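Local coordinates for Ice-binding protein isoform1a (Antarctomyces psychrotrophicus, PDB 7BWX), which binds ice as an antifreeze protein, apparently by fitting specific water molecules located in the ice prism planes, at residues G50-T53 against G54-I58; V108-D111 against G112-L116; I142-T145 against N146-A150; A185-N188 against G189-A193. The protein carries 1 engineered substitution. All coordinates share one frame; numbering follows the deposited sequence.

Interaction 1: residues G50-T53 against G54-I58; sequences GLIT and GQLHI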
ATOM      1  N   GLY A  50      -3.796  19.390   3.728  1.00 15.77           N
ATOM      2  CA  GLY A  50      -2.771  18.366   3.577  1.00 15.11           C
ATOM      3  C   GLY A  50      -1.452  18.973   3.211  1.00 17.88           C
ATOM      4  O   GLY A  50      -1.411  20.066   2.605  1.00 16.41           O
ATOM      5  N   LEU A  51      -0.375  18.268   3.502  1.00 17.47           N
ATOM      6  CA  LEU A  51       0.891  18.662   2.882  1.00 18.49           C
ATOM      7  C   LEU A  51       1.766  17.482   2.531  1.00 16.07           C
ATOM      8  O   LEU A  51       1.561  16.350   3.045  1.00 14.12           O
ATOM      9  CB  LEU A  51       1.595  19.633   3.808  1.00 24.42           C
ATOM     10  CG  LEU A  51       2.090  19.101   5.125  1.00 24.05           C
ATOM     11  CD1 LEU A  51       3.508  18.629   5.011  1.00 26.44           C
ATOM     12  CD2 LEU A  51       2.104  20.263   6.110  1.00 30.48           C
ATOM     13  N   ILE A  52       2.698  17.730   1.639  1.00 16.20           N
ATOM     14  CA  ILE A  52       3.663  16.677   1.272  1.00 18.50           C
ATOM     15  C   ILE A  52       5.049  17.239   1.483  1.00 18.82           C
ATOM     16  O   ILE A  52       5.258  18.439   1.211  1.00 16.18           O
ATOM     17  CB  ILE A  52       3.430  16.147  -0.154  1.00 24.13           C
ATOM     18  CG1 ILE A  52       4.332  16.787  -1.174  1.00 26.46           C
ATOM     19  CG2 ILE A  52       1.978  16.267  -0.548  1.00 28.40           C
ATOM     20  CD1 ILE A  52       4.383  15.998  -2.430  1.00 30.48           C
ATOM     21  N   THR A  53       5.974  16.380   1.875  1.00 17.07           N
ATOM     22  CA  THR A  53       7.330  16.835   2.207  1.00 18.10           C
ATOM     23  C   THR A  53       8.240  16.442   1.064  1.00 20.29           C
ATOM     24  O   THR A  53       9.370  16.862   1.093  1.00 22.17           O
ATOM     25  CB  THR A  53       7.740  16.256   3.566  1.00 19.65           C
ATOM     26  OG1 THR A  53       7.773  14.830   3.474  1.00 20.27           O
ATOM     27  CG2 THR A  53       6.751  16.680   4.616  1.00 22.04           C
ATOM     28  N   GLY A  54       7.799  15.570   0.151  1.00 17.84           N
ATOM     29  CA  GLY A  54       8.648  15.203  -0.997  1.00 18.52           C
ATOM     30  C   GLY A  54       8.278  16.063  -2.183  1.00 20.01           C
ATOM     31  O   GLY A  54       7.793  17.171  -1.992  1.00 18.92           O
ATOM     32  N   GLN A  55       8.394  15.531  -3.382  1.00 18.53           N
ATOM     33  CA  GLN A  55       8.149  16.317  -4.626  1.00 21.72           C
ATOM     34  C   GLN A  55       6.752  15.993  -5.167  1.00 16.98           C
ATOM     35  O   GLN A  55       6.362  14.819  -5.160  1.00 14.36           O
ATOM     36  CB  GLN A  55       9.221  15.975  -5.659  1.00 25.91           C
ATOM     37  CG  GLN A  55      10.605  16.531  -5.327  1.00 35.83           C
ATOM     38  CD  GLN A  55      11.558  16.265  -6.472  1.00 48.26           C
ATOM     39  OE1 GLN A  55      12.429  15.399  -6.381  1.00 59.65           O
ATOM     40  NE2 GLN A  55      11.350  16.954  -7.595  1.00 60.32           N
ATOM     41  N   LEU A  56       6.070  16.989  -5.685  1.00 15.75           N
ATOM     42  CA  LEU A  56       4.775  16.835  -6.365  1.00 17.21           C
ATOM     43  C   LEU A  56       5.070  16.621  -7.849  1.00 19.17           C
ATOM     44  O   LEU A  56       5.862  17.363  -8.434  1.00 21.05           O
ATOM     45  CB  LEU A  56       3.987  18.097  -6.032  1.00 22.10           C
ATOM     46  CG  LEU A  56       2.509  18.105  -6.325  1.00 31.52           C
ATOM     47  CD1 LEU A  56       1.788  16.870  -5.780  1.00 34.72           C
ATOM     48  CD2 LEU A  56       1.909  19.382  -5.758  1.00 33.94           C
ATOM     49  N   HIS A  57       4.539  15.572  -8.445  1.00 14.18           N
ATOM     50  CA  HIS A  57       4.730  15.280  -9.879  1.00 14.95           C
ATOM     51  C   HIS A  57       3.350  15.103 -10.489  1.00 15.25           C
ATOM     52  O   HIS A  57       2.823  13.985 -10.463  1.00 13.16           O
ATOM     53  CB  HIS A  57       5.601  14.042 -10.068  1.00 14.58           C
ATOM     54  CG  HIS A  57       7.020  14.217  -9.647  1.00 15.24           C
ATOM     55  ND1 HIS A  57       7.925  14.892 -10.444  1.00 15.78           N
ATOM     56  CD2 HIS A  57       7.713  13.719  -8.578  1.00 16.93           C
ATOM     57  CE1 HIS A  57       9.117  14.882  -9.858  1.00 18.70           C
ATOM     58  NE2 HIS A  57       9.023  14.148  -8.709  1.00 16.98           N
ATOM     59  N   ILE A  58       2.749  16.197 -10.924  1.00 14.67           N
ATOM     60  CA  ILE A  58       1.434  16.124 -11.612  1.00 14.97           C
ATOM     61  C   ILE A  58       1.706  16.147 -13.114  1.00 15.26           C
ATOM     62  O   ILE A  58       1.978  17.238 -13.722  1.00 15.20           O
ATOM     63  CB  ILE A  58       0.484  17.221 -11.143  1.00 17.51           C
ATOM     64  CG1 ILE A  58       0.369  17.233  -9.613  1.00 21.05           C
ATOM     65  CG2 ILE A  58      -0.854  17.055 -11.819  1.00 18.72           C
ATOM     66  CD1 ILE A  58      -0.479  18.340  -9.061  1.00 23.97           C
TER
HETATM   67  O   HOH W   1       7.412  19.709  -0.427  1.00 50.41           O

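Interaction 2: residues V108-D111 against G112-L116; sequences VGLD and GVLTL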
ATOM      1  N   VAL A 108     -10.804  -9.912   1.798  1.00 17.61           N
ATOM      2  CA  VAL A 108     -10.100 -10.130   3.087  1.00 19.91           C
ATOM      3  C   VAL A 108     -10.244  -8.890   3.951  1.00 19.61           C
ATOM      4  O   VAL A 108     -10.306  -7.752   3.426  1.00 17.54           O
ATOM      5  CB  VAL A 108      -8.626 -10.519   2.921  1.00 22.89           C
ATOM      6  CG1 VAL A 108      -8.459 -11.739   2.038  1.00 25.14           C
ATOM      7  CG2 VAL A 108      -7.804  -9.377   2.382  1.00 28.10           C
ATOM      8  N   GLY A 109     -10.280  -9.140   5.251  1.00 20.40           N
ATOM      9  CA  GLY A 109     -10.350  -8.138   6.315  1.00 18.96           C
ATOM     10  C   GLY A 109      -9.203  -8.323   7.264  1.00 18.62           C
ATOM     11  O   GLY A 109      -8.725  -9.454   7.422  1.00 18.47           O
ATOM     12  N   LEU A 110      -8.782  -7.233   7.895  1.00 20.16           N
ATOM     13  CA  LEU A 110      -7.763  -7.247   8.964  1.00 20.55           C
ATOM     14  C   LEU A 110      -8.362  -6.512  10.151  1.00 20.81           C
ATOM     15  O   LEU A 110      -8.475  -5.288  10.139  1.00 19.97           O
ATOM     16  CB  LEU A 110      -6.461  -6.636   8.468  1.00 22.08           C
ATOM     17  CG  LEU A 110      -5.401  -6.265   9.514  1.00 26.05           C
ATOM     18  CD1 LEU A 110      -5.213  -7.345  10.543  1.00 26.21           C
ATOM     19  CD2 LEU A 110      -4.103  -5.994   8.764  1.00 28.42           C
ATOM     20  N   ASP A 111      -8.785  -7.297  11.133  1.00 21.48           N
ATOM     21  CA  ASP A 111      -9.278  -6.820  12.434  1.00 23.02           C
ATOM     22  C   ASP A 111      -8.274  -7.329  13.465  1.00 24.22           C
ATOM     23  O   ASP A 111      -7.993  -8.528  13.457  1.00 26.27           O
ATOM     24  CB  ASP A 111     -10.691  -7.353  12.640  1.00 26.11           C
ATOM     25  CG  ASP A 111     -11.400  -6.750  13.825  1.00 31.16           C
ATOM     26  OD1 ASP A 111     -11.007  -5.648  14.276  1.00 29.66           O
ATOM     27  OD2 ASP A 111     -12.388  -7.345  14.226  1.00 36.60           O
ATOM     28  N   GLY A 112      -7.688  -6.445  14.254  1.00 21.79           N
ATOM     29  CA  GLY A 112      -6.662  -6.807  15.244  1.00 20.22           C
ATOM     30  C   GLY A 112      -5.279  -6.582  14.697  1.00 19.80           C
ATOM     31  O   GLY A 112      -5.056  -5.544  14.074  1.00 20.62           O
ATOM     32  N   VAL A 113      -4.378  -7.512  14.902  1.00 17.78           N
ATOM     33  CA  VAL A 113      -2.953  -7.286  14.619  1.00 19.08           C
ATOM     34  C   VAL A 113      -2.483  -8.396  13.705  1.00 20.51           C
ATOM     35  O   VAL A 113      -2.727  -9.570  14.007  1.00 20.56           O
ATOM     36  CB  VAL A 113      -2.113  -7.226  15.915  1.00 19.59           C
ATOM     37  CG1 VAL A 113      -0.629  -7.097  15.613  1.00 20.67           C
ATOM     38  CG2 VAL A 113      -2.593  -6.120  16.808  1.00 19.56           C
ATOM     39  N   LEU A 114      -1.740  -8.020  12.681  1.00 18.43           N
ATOM     40  CA  LEU A 114      -1.012  -8.967  11.832  1.00 18.39           C
ATOM     41  C   LEU A 114       0.478  -8.764  12.055  1.00 18.19           C
ATOM     42  O   LEU A 114       0.955  -7.631  11.950  1.00 18.31           O
ATOM     43  CB  LEU A 114      -1.448  -8.743  10.368  1.00 21.02           C
ATOM     44  CG  LEU A 114      -0.598  -9.442   9.292  1.00 22.86           C
ATOM     45  CD1 LEU A 114      -0.630 -10.957   9.475  1.00 25.93           C
ATOM     46  CD2 LEU A 114      -1.157  -9.125   7.924  1.00 25.45           C
ATOM     47  N   THR A 115       1.197  -9.855  12.269  1.00 18.63           N
ATOM     48  CA  THR A 115       2.637  -9.852  12.532  1.00 18.03           C
ATOM     49  C   THR A 115       3.341 -10.431  11.330  1.00 18.12           C
ATOM     50  O   THR A 115       2.997 -11.514  10.931  1.00 21.61           O
ATOM     51  CB  THR A 115       2.957 -10.609  13.823  1.00 19.01           C
ATOM     52  OG1 THR A 115       2.212 -10.012  14.890  1.00 19.78           O
ATOM     53  CG2 THR A 115       4.430 -10.518  14.108  1.00 20.58           C
ATOM     54  N   LEU A 116       4.309  -9.704  10.805  1.00 18.27           N
ATOM     55  CA  LEU A 116       5.189 -10.165   9.734  1.00 19.92           C
ATOM     56  C   LEU A 116       6.535 -10.481  10.367  1.00 21.09           C
ATOM     57  O   LEU A 116       7.211  -9.570  10.844  1.00 19.13           O
ATOM     58  CB  LEU A 116       5.268  -9.095   8.666  1.00 19.49           C
ATOM     59  CG  LEU A 116       3.898  -8.716   8.126  1.00 21.68           C
ATOM     60  CD1 LEU A 116       4.047  -7.579   7.126  1.00 22.88           C
ATOM     61  CD2 LEU A 116       3.216  -9.917   7.487  1.00 23.52           C
TER
HETATM   62  O   HOH W   2      -9.046  -3.659  14.437  1.00 20.67           O

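Interaction 3: residues I142-T145 against N146-A150; sequences IILT and NGAKA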
ATOM      1  N   ILE A 142      -0.489  -3.565  11.552  1.00 15.15           N
ATOM      2  CA  ILE A 142       0.505  -4.508  11.012  1.00 16.64           C
ATOM      3  C   ILE A 142       1.835  -4.194  11.677  1.00 17.84           C
ATOM      4  O   ILE A 142       2.251  -3.034  11.653  1.00 17.62           O
ATOM      5  CB  ILE A 142       0.559  -4.387   9.479  1.00 17.93           C
ATOM      6  CG1 ILE A 142      -0.791  -4.776   8.880  1.00 20.28           C
ATOM      7  CG2 ILE A 142       1.702  -5.232   8.911  1.00 19.36           C
ATOM      8  CD1 ILE A 142      -1.055  -4.235   7.497  1.00 21.85           C
ATOM      9  N   ILE A 143       2.493  -5.195  12.213  1.00 16.94           N
ATOM     10  CA  ILE A 143       3.790  -5.018  12.911  1.00 19.49           C
ATOM     11  C   ILE A 143       4.840  -5.933  12.285  1.00 19.29           C
ATOM     12  O   ILE A 143       4.495  -6.984  11.638  1.00 18.02           O
ATOM     13  CB  ILE A 143       3.622  -5.265  14.424  1.00 20.50           C
ATOM     14  CG1 ILE A 143       3.270  -6.707  14.765  1.00 20.76           C
ATOM     15  CG2 ILE A 143       2.618  -4.300  15.019  1.00 22.19           C
ATOM     16  CD1 ILE A 143       3.223  -6.950  16.266  1.00 24.04           C
ATOM     17  N   LEU A 144       6.073  -5.524  12.454  1.00 17.52           N
ATOM     18  CA  LEU A 144       7.251  -6.200  11.904  1.00 19.42           C
ATOM     19  C   LEU A 144       8.062  -6.804  13.054  1.00 22.54           C
ATOM     20  O   LEU A 144       8.384  -6.041  13.964  1.00 20.50           O
ATOM     21  CB  LEU A 144       8.093  -5.150  11.189  1.00 20.71           C
ATOM     22  CG  LEU A 144       7.357  -4.307  10.145  1.00 20.07           C
ATOM     23  CD1 LEU A 144       8.276  -3.214   9.632  1.00 21.52           C
ATOM     24  CD2 LEU A 144       6.800  -5.174   9.024  1.00 21.25           C
ATOM     25  N   THR A 145       8.487  -8.055  12.944  1.00 21.57           N
ATOM     26  CA  THR A 145       9.392  -8.656  13.961  1.00 23.99           C
ATOM     27  C   THR A 145      10.581  -9.316  13.274  1.00 24.95           C
ATOM     28  O   THR A 145      10.491  -9.630  12.067  1.00 20.46           O
ATOM     29  CB  THR A 145       8.623  -9.636  14.845  1.00 23.30           C
ATOM     30  OG1 THR A 145       8.201 -10.700  13.987  1.00 23.11           O
ATOM     31  CG2 THR A 145       7.444  -8.978  15.526  1.00 26.85           C
ATOM     32  N   ASN A 146      11.662  -9.525  14.034  1.00 25.67           N
ATOM     33  CA  ASN A 146      12.768 -10.425  13.642  1.00 24.84           C
ATOM     34  C   ASN A 146      13.290 -10.027  12.277  1.00 23.52           C
ATOM     35  O   ASN A 146      13.518 -10.926  11.465  1.00 23.96           O
ATOM     36  CB  ASN A 146      12.295 -11.874  13.653  1.00 26.44           C
ATOM     37  CG  ASN A 146      11.874 -12.308  15.036  1.00 30.74           C
ATOM     38  OD1 ASN A 146      12.342 -11.725  16.002  1.00 34.71           O
ATOM     39  ND2 ASN A 146      10.978 -13.279  15.151  1.00 32.27           N
ATOM     40  N   GLY A 147      13.497  -8.733  12.056  1.00 23.03           N
ATOM     41  CA  GLY A 147      14.210  -8.193  10.876  1.00 25.69           C
ATOM     42  C   GLY A 147      13.295  -7.846   9.689  1.00 24.90           C
ATOM     43  O   GLY A 147      13.837  -7.413   8.624  1.00 25.79           O
ATOM     44  N   ALA A 148      11.987  -8.066   9.799  1.00 22.54           N
ATOM     45  CA  ALA A 148      11.047  -7.752   8.692  1.00 20.60           C
ATOM     46  C   ALA A 148      11.195  -6.273   8.350  1.00 19.61           C
ATOM     47  O   ALA A 148      11.254  -5.462   9.259  1.00 18.30           O
ATOM     48  CB  ALA A 148       9.639  -8.056   9.068  1.00 19.88           C
ATOM     49  N   LYS A 149      11.173  -5.938   7.066  1.00 21.98           N
ATOM     50  CA  LYS A 149      11.223  -4.522   6.594  1.00 22.79           C
ATOM     51  C   LYS A 149       9.963  -4.149   5.803  1.00 18.61           C
ATOM     52  O   LYS A 149       9.584  -4.915   4.907  1.00 17.16           O
ATOM     53  CB  LYS A 149      12.427  -4.364   5.676  1.00 27.48           C
ATOM     54  CG  LYS A 149      13.757  -4.537   6.377  1.00 32.13           C
ATOM     55  CD  LYS A 149      14.833  -3.840   5.651  1.00 42.74           C
ATOM     56  CE  LYS A 149      15.459  -4.688   4.570  1.00 53.05           C
ATOM     57  NZ  LYS A 149      16.709  -4.073   4.048  1.00 60.98           N
ATOM     58  N   ALA A 150       9.353  -3.005   6.115  1.00 18.83           N
ATOM     59  CA  ALA A 150       8.113  -2.516   5.457  1.00 18.95           C
ATOM     60  C   ALA A 150       8.309  -2.467   3.945  1.00 18.27           C
ATOM     61  O   ALA A 150       7.380  -2.821   3.183  1.00 18.64           O
ATOM     62  CB  ALA A 150       7.773  -1.152   5.967  1.00 19.09           C
TER

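Interaction 4: residues A185-N188 against G189-A193; sequences ATIN and GALLA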
ATOM      1  N   ALA A 185      -5.891   6.994   9.587  1.00 14.12           N
ATOM      2  CA  ALA A 185      -5.052   5.835   9.198  1.00 12.95           C
ATOM      3  C   ALA A 185      -3.612   6.285   8.944  1.00 12.93           C
ATOM      4  O   ALA A 185      -3.376   7.374   8.356  1.00 12.57           O
ATOM      5  CB  ALA A 185      -5.644   5.110   8.017  1.00 13.94           C
ATOM      6  N   THR A 186      -2.656   5.437   9.305  1.00 12.70           N
ATOM      7  CA  THR A 186      -1.219   5.711   9.143  1.00 14.44           C
ATOM      8  C   THR A 186      -0.611   4.567   8.354  1.00 13.20           C
ATOM      9  O   THR A 186      -1.079   3.392   8.471  1.00 13.71           O
ATOM     10  CB  THR A 186      -0.528   5.967  10.494  1.00 14.93           C
ATOM     11  OG1 THR A 186      -0.630   4.804  11.313  1.00 15.58           O
ATOM     12  CG2 THR A 186      -1.129   7.162  11.210  1.00 15.31           C
ATOM     13  N   ILE A 187       0.398   4.908   7.570  1.00 12.99           N
ATOM     14  CA  ILE A 187       1.074   3.958   6.662  1.00 13.19           C
ATOM     15  C   ILE A 187       2.570   4.266   6.690  1.00 13.12           C
ATOM     16  O   ILE A 187       2.977   5.412   6.454  1.00 15.56           O
ATOM     17  CB  ILE A 187       0.477   4.041   5.225  1.00 13.13           C
ATOM     18  CG1 ILE A 187      -1.002   3.689   5.189  1.00 14.31           C
ATOM     19  CG2 ILE A 187       1.255   3.134   4.280  1.00 14.05           C
ATOM     20  CD1 ILE A 187      -1.932   4.882   5.285  1.00 15.29           C
ATOM     21  N   ASN A 188       3.354   3.245   6.959  1.00 13.70           N
ATOM     22  CA  ASN A 188       4.793   3.171   6.666  1.00 13.48           C
ATOM     23  C   ASN A 188       4.910   2.325   5.428  1.00 13.63           C
ATOM     24  O   ASN A 188       4.837   1.073   5.519  1.00 14.41           O
ATOM     25  CB  ASN A 188       5.610   2.576   7.827  1.00 15.30           C
ATOM     26  CG  ASN A 188       5.772   3.574   8.971  1.00 16.92           C
ATOM     27  OD1 ASN A 188       5.754   4.808   8.768  1.00 18.01           O
ATOM     28  ND2 ASN A 188       5.907   3.053  10.183  1.00 16.20           N
ATOM     29  N   GLY A 189       5.010   3.015   4.291  1.00 13.94           N
ATOM     30  CA  GLY A 189       4.944   2.373   2.966  1.00 13.70           C
ATOM     31  C   GLY A 189       4.431   3.360   1.958  1.00 14.42           C
ATOM     32  O   GLY A 189       4.879   4.538   1.982  1.00 15.04           O
ATOM     33  N   ALA A 190       3.493   2.943   1.129  1.00 14.70           N
ATOM     34  CA  ALA A 190       3.070   3.740  -0.041  1.00 14.05           C
ATOM     35  C   ALA A 190       1.683   3.321  -0.484  1.00 12.59           C
ATOM     36  O   ALA A 190       1.322   2.166  -0.244  1.00 13.09           O
ATOM     37  CB  ALA A 190       4.085   3.569  -1.130  1.00 14.82           C
ATOM     38  N   LEU A 191       0.937   4.260  -1.065  1.00 11.46           N
ATOM     39  CA  LEU A 191      -0.404   4.034  -1.621  1.00 11.92           C
ATOM     40  C   LEU A 191      -0.338   4.237  -3.140  1.00 12.24           C
ATOM     41  O   LEU A 191      -0.259   5.403  -3.569  1.00 12.74           O
ATOM     42  CB  LEU A 191      -1.407   4.983  -0.958  1.00 11.87           C
ATOM     43  CG  LEU A 191      -1.431   4.920   0.568  1.00 12.75           C
ATOM     44  CD1 LEU A 191      -2.428   5.895   1.109  1.00 13.16           C
ATOM     45  CD2 LEU A 191      -1.702   3.530   1.101  1.00 13.23           C
ATOM     46  N   LEU A 192      -0.273   3.135  -3.910  1.00 12.29           N
ATOM     47  CA  LEU A 192      -0.102   3.174  -5.381  1.00 12.60           C
ATOM     48  C   LEU A 192      -1.379   2.634  -6.024  1.00 11.81           C
ATOM     49  O   LEU A 192      -1.583   1.386  -6.092  1.00 12.38           O
ATOM     50  CB  LEU A 192       1.133   2.342  -5.747  1.00 14.09           C
ATOM     51  CG  LEU A 192       2.425   2.680  -5.022  1.00 13.65           C
ATOM     52  CD1 LEU A 192       3.550   1.832  -5.538  1.00 14.90           C
ATOM     53  CD2 LEU A 192       2.820   4.136  -5.155  1.00 14.34           C
ATOM     54  N   ALA A 193      -2.273   3.546  -6.386  1.00 12.21           N
ATOM     55  CA  ALA A 193      -3.653   3.250  -6.819  1.00 11.78           C
ATOM     56  C   ALA A 193      -3.719   3.166  -8.337  1.00 12.79           C
ATOM     57  O   ALA A 193      -2.883   3.806  -8.997  1.00 13.95           O
ATOM     58  CB  ALA A 193      -4.626   4.275  -6.340  1.00 11.14           C
TER

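Interaction 1: residues G50-T53 against G54-I58
Ile52 and Leu56 meet because of their torsions. In Ile52, chi1 of 97° stands well away from a staggered position, with CG2 only roughly anti to the carbonyl carbon. A nearly extended chi2 of 163° then carries CD1 across the bend. Leu56, with CG anti to its backbone N (chi1 -167°), presents its CB to the isoleucine. Ile52 CD1 lies 4.2 Å from Leu56 CB and 3.6 Å from Gln55 O, while Ile52 CG1 sits 3.6 Å from Gly54 O. The isoleucine thus lies along the backbone of the bend, a long branched side chain well suited to filling its inner side. This is one corner of a right-handed beta-helix, where strand 51-52 gives way to strand 56-58, and Met37 of strand 36-39, in the adjoining coil, touches both Ile52 and Leu56. An alanine in place of Ile52 would probably leave Leu56 CB without its apolar partner across the bend and open a gap over Met37. No direct hydrogen bond spans the corner; a water does so instead, donating to Ile52 O at 3.0 Å and to Gly54 O at 3.0 Å. Thr53 turns its CB away from the bend; threonine suits the place, since its short hydroxyl OG1 reaches Asn34 OD1 on the adjoining coil in a hydrogen bond. Gln55 N is likewise bonded to Asp36 OD1.

Interaction 2: residues V108-D111 against G112-L116
Leu110 and Leu114 face each other across the bend, and the touching is done by both methyls of the first against the CB of the second. Leu110 CD1 lies 4.0 Å from Leu114 CB and Leu110 CD2 only slightly farther, at 4.1 Å, so the forked end of one leucine straddles the base of the other. The two side chains cross at about a right angle. Each has CG anti to the backbone N, chi1 being 166° in Leu110, and this brings the Leu110 methyls up against the following strand, with CD1 also 4.0 Å from Gly112 O. The bend is a corner of the beta-helix, where the chain leaves strand 108-110 on one face and enters strand 113-117 on the next; leucines suit its inner side because they fill the apolar interior. Gly112 makes the corner possible. Its phi is positive, and with its psi it would press any CB against Asp111 O, so the position calls for glycine. On the outer side, Asp111 turns its CB away from the bend, and a water bridges its carboxylate and the backbone, donating to Asp111 OD1 at 2.8 Å and accepting from Gly112 N at 3.1 Å. A short acidic side chain fits here, able to reach that water from the solvent-exposed side of the bend. In the next shell, on the inner side, Leu110 packs on Leu92 and on Ile142, while Leu114 touches Trp155 of strand 153-157 across the interior. Tyr137 lies against Asp111.

Interaction 3: residues I142-T145 against N146-A150
A type I' beta turn runs from Thr145 to Ala148 and bends the chain back at the end of strand 141-145. Its two middle residues, Asn146 and Gly147, both have positive phi, a conformation that asparagine tolerates unusually well and glycine readily adopts. The turn is closed by Ala148 N donating to Thr145 O at 3.1 Å; the bond is fairly straight at the hydrogen (163°), but the donor stands above the carbonyl plane, 54° out of it. Leu144 supplies the apolar part of the contact. With CG anti to the carbonyl carbon (chi1 -53°), it runs alongside the returning chain: its CB lies 3.9 Å from Ala148 CB, its CD2 4.0 Å from the same methyl, and its CD1 4.2 Å from Ala150 CB. CD1 also packs over the backbone, 3.7 Å from Ala150 N. The alanines suit these places because a single methyl leaves room for the leucine. A serine here would remove both leucine methyls and would probably leave Ala150 CB without its apolar neighbour across the turn, with a gap between strand and returning loop and little but the CB contact to Ala148 remaining. Thr145 and Asn146 lie side by side, pointing the same way, and both find partners on the preceding coil. There Asn146 ND2 bonds to Asp117 OD1, and Thr145 OG1 makes a weak bond to Leu116 O. Strand 141-145 pairs with strand 113-117 of that coil, Glu170 of strand 168-170 touches Leu144 and Ala150, and the loop leads on to strand 153-157.

Interaction 4: residues A185-N188 against G189-A193
Asn188 ND2 is hydrogen-bonded to Glu170 OE2 on strand 168-170, which holds the amide just before the chain turns at Gly189. The asparagine CB points away from the following segment, and this residue suits the spot because its short side chain can offer a donor to that carboxylate. Inside the bend the contact is apolar. Ile187 uses its two branches differently. CG2, anti to the backbone N, leans over the chain as it turns, 3.8 Å from Gly189 N and 3.9 Å from Ala190 N. CG1, beside the N with chi1 -61°, comes within 4.2 Å of Leu191 CD2, and the two side chains cross at about a right angle. A beta-branched residue is apt here, one arm following the backbone and the other reaching the leucine. The chain is turning a buried corner of the right-handed beta-helix, and the strand segments before and after it belong to different faces. Gly189 permits the turn: at its backbone angles a CB would run into Asn188 O, which favours glycine. Ala190 directs its methyl away from the preceding segment, onto Asn172. Stacked coils complete the packing, since Val204 of strand 203-205 touches both Ile187 and Leu191; Leu169 lies against Ile187 and Val173 against Leu191, one hydrophobic residue above another along the solenoid interior.

From the N terminus the four contacts follow in series, none nested in or crossing another, each closing a short local bend. Interaction 1 turns a corner well along the solenoid from interaction 2, their centres about 30 Å apart on opposite sides of the chain's centre. Interactions 2 and 3 belong to adjacent coils: strands 113-117 and 141-145 pair in parallel, with Leu116 N 2.9 Å from Ile143 O, a probable hydrogen bond. Interaction 3 then leads out of its strand through a turn, and Ala150 CB reaches 3.7 Å from Asn188 O of interaction 4, the most central contact. Interaction 4 and interaction 1 do not touch.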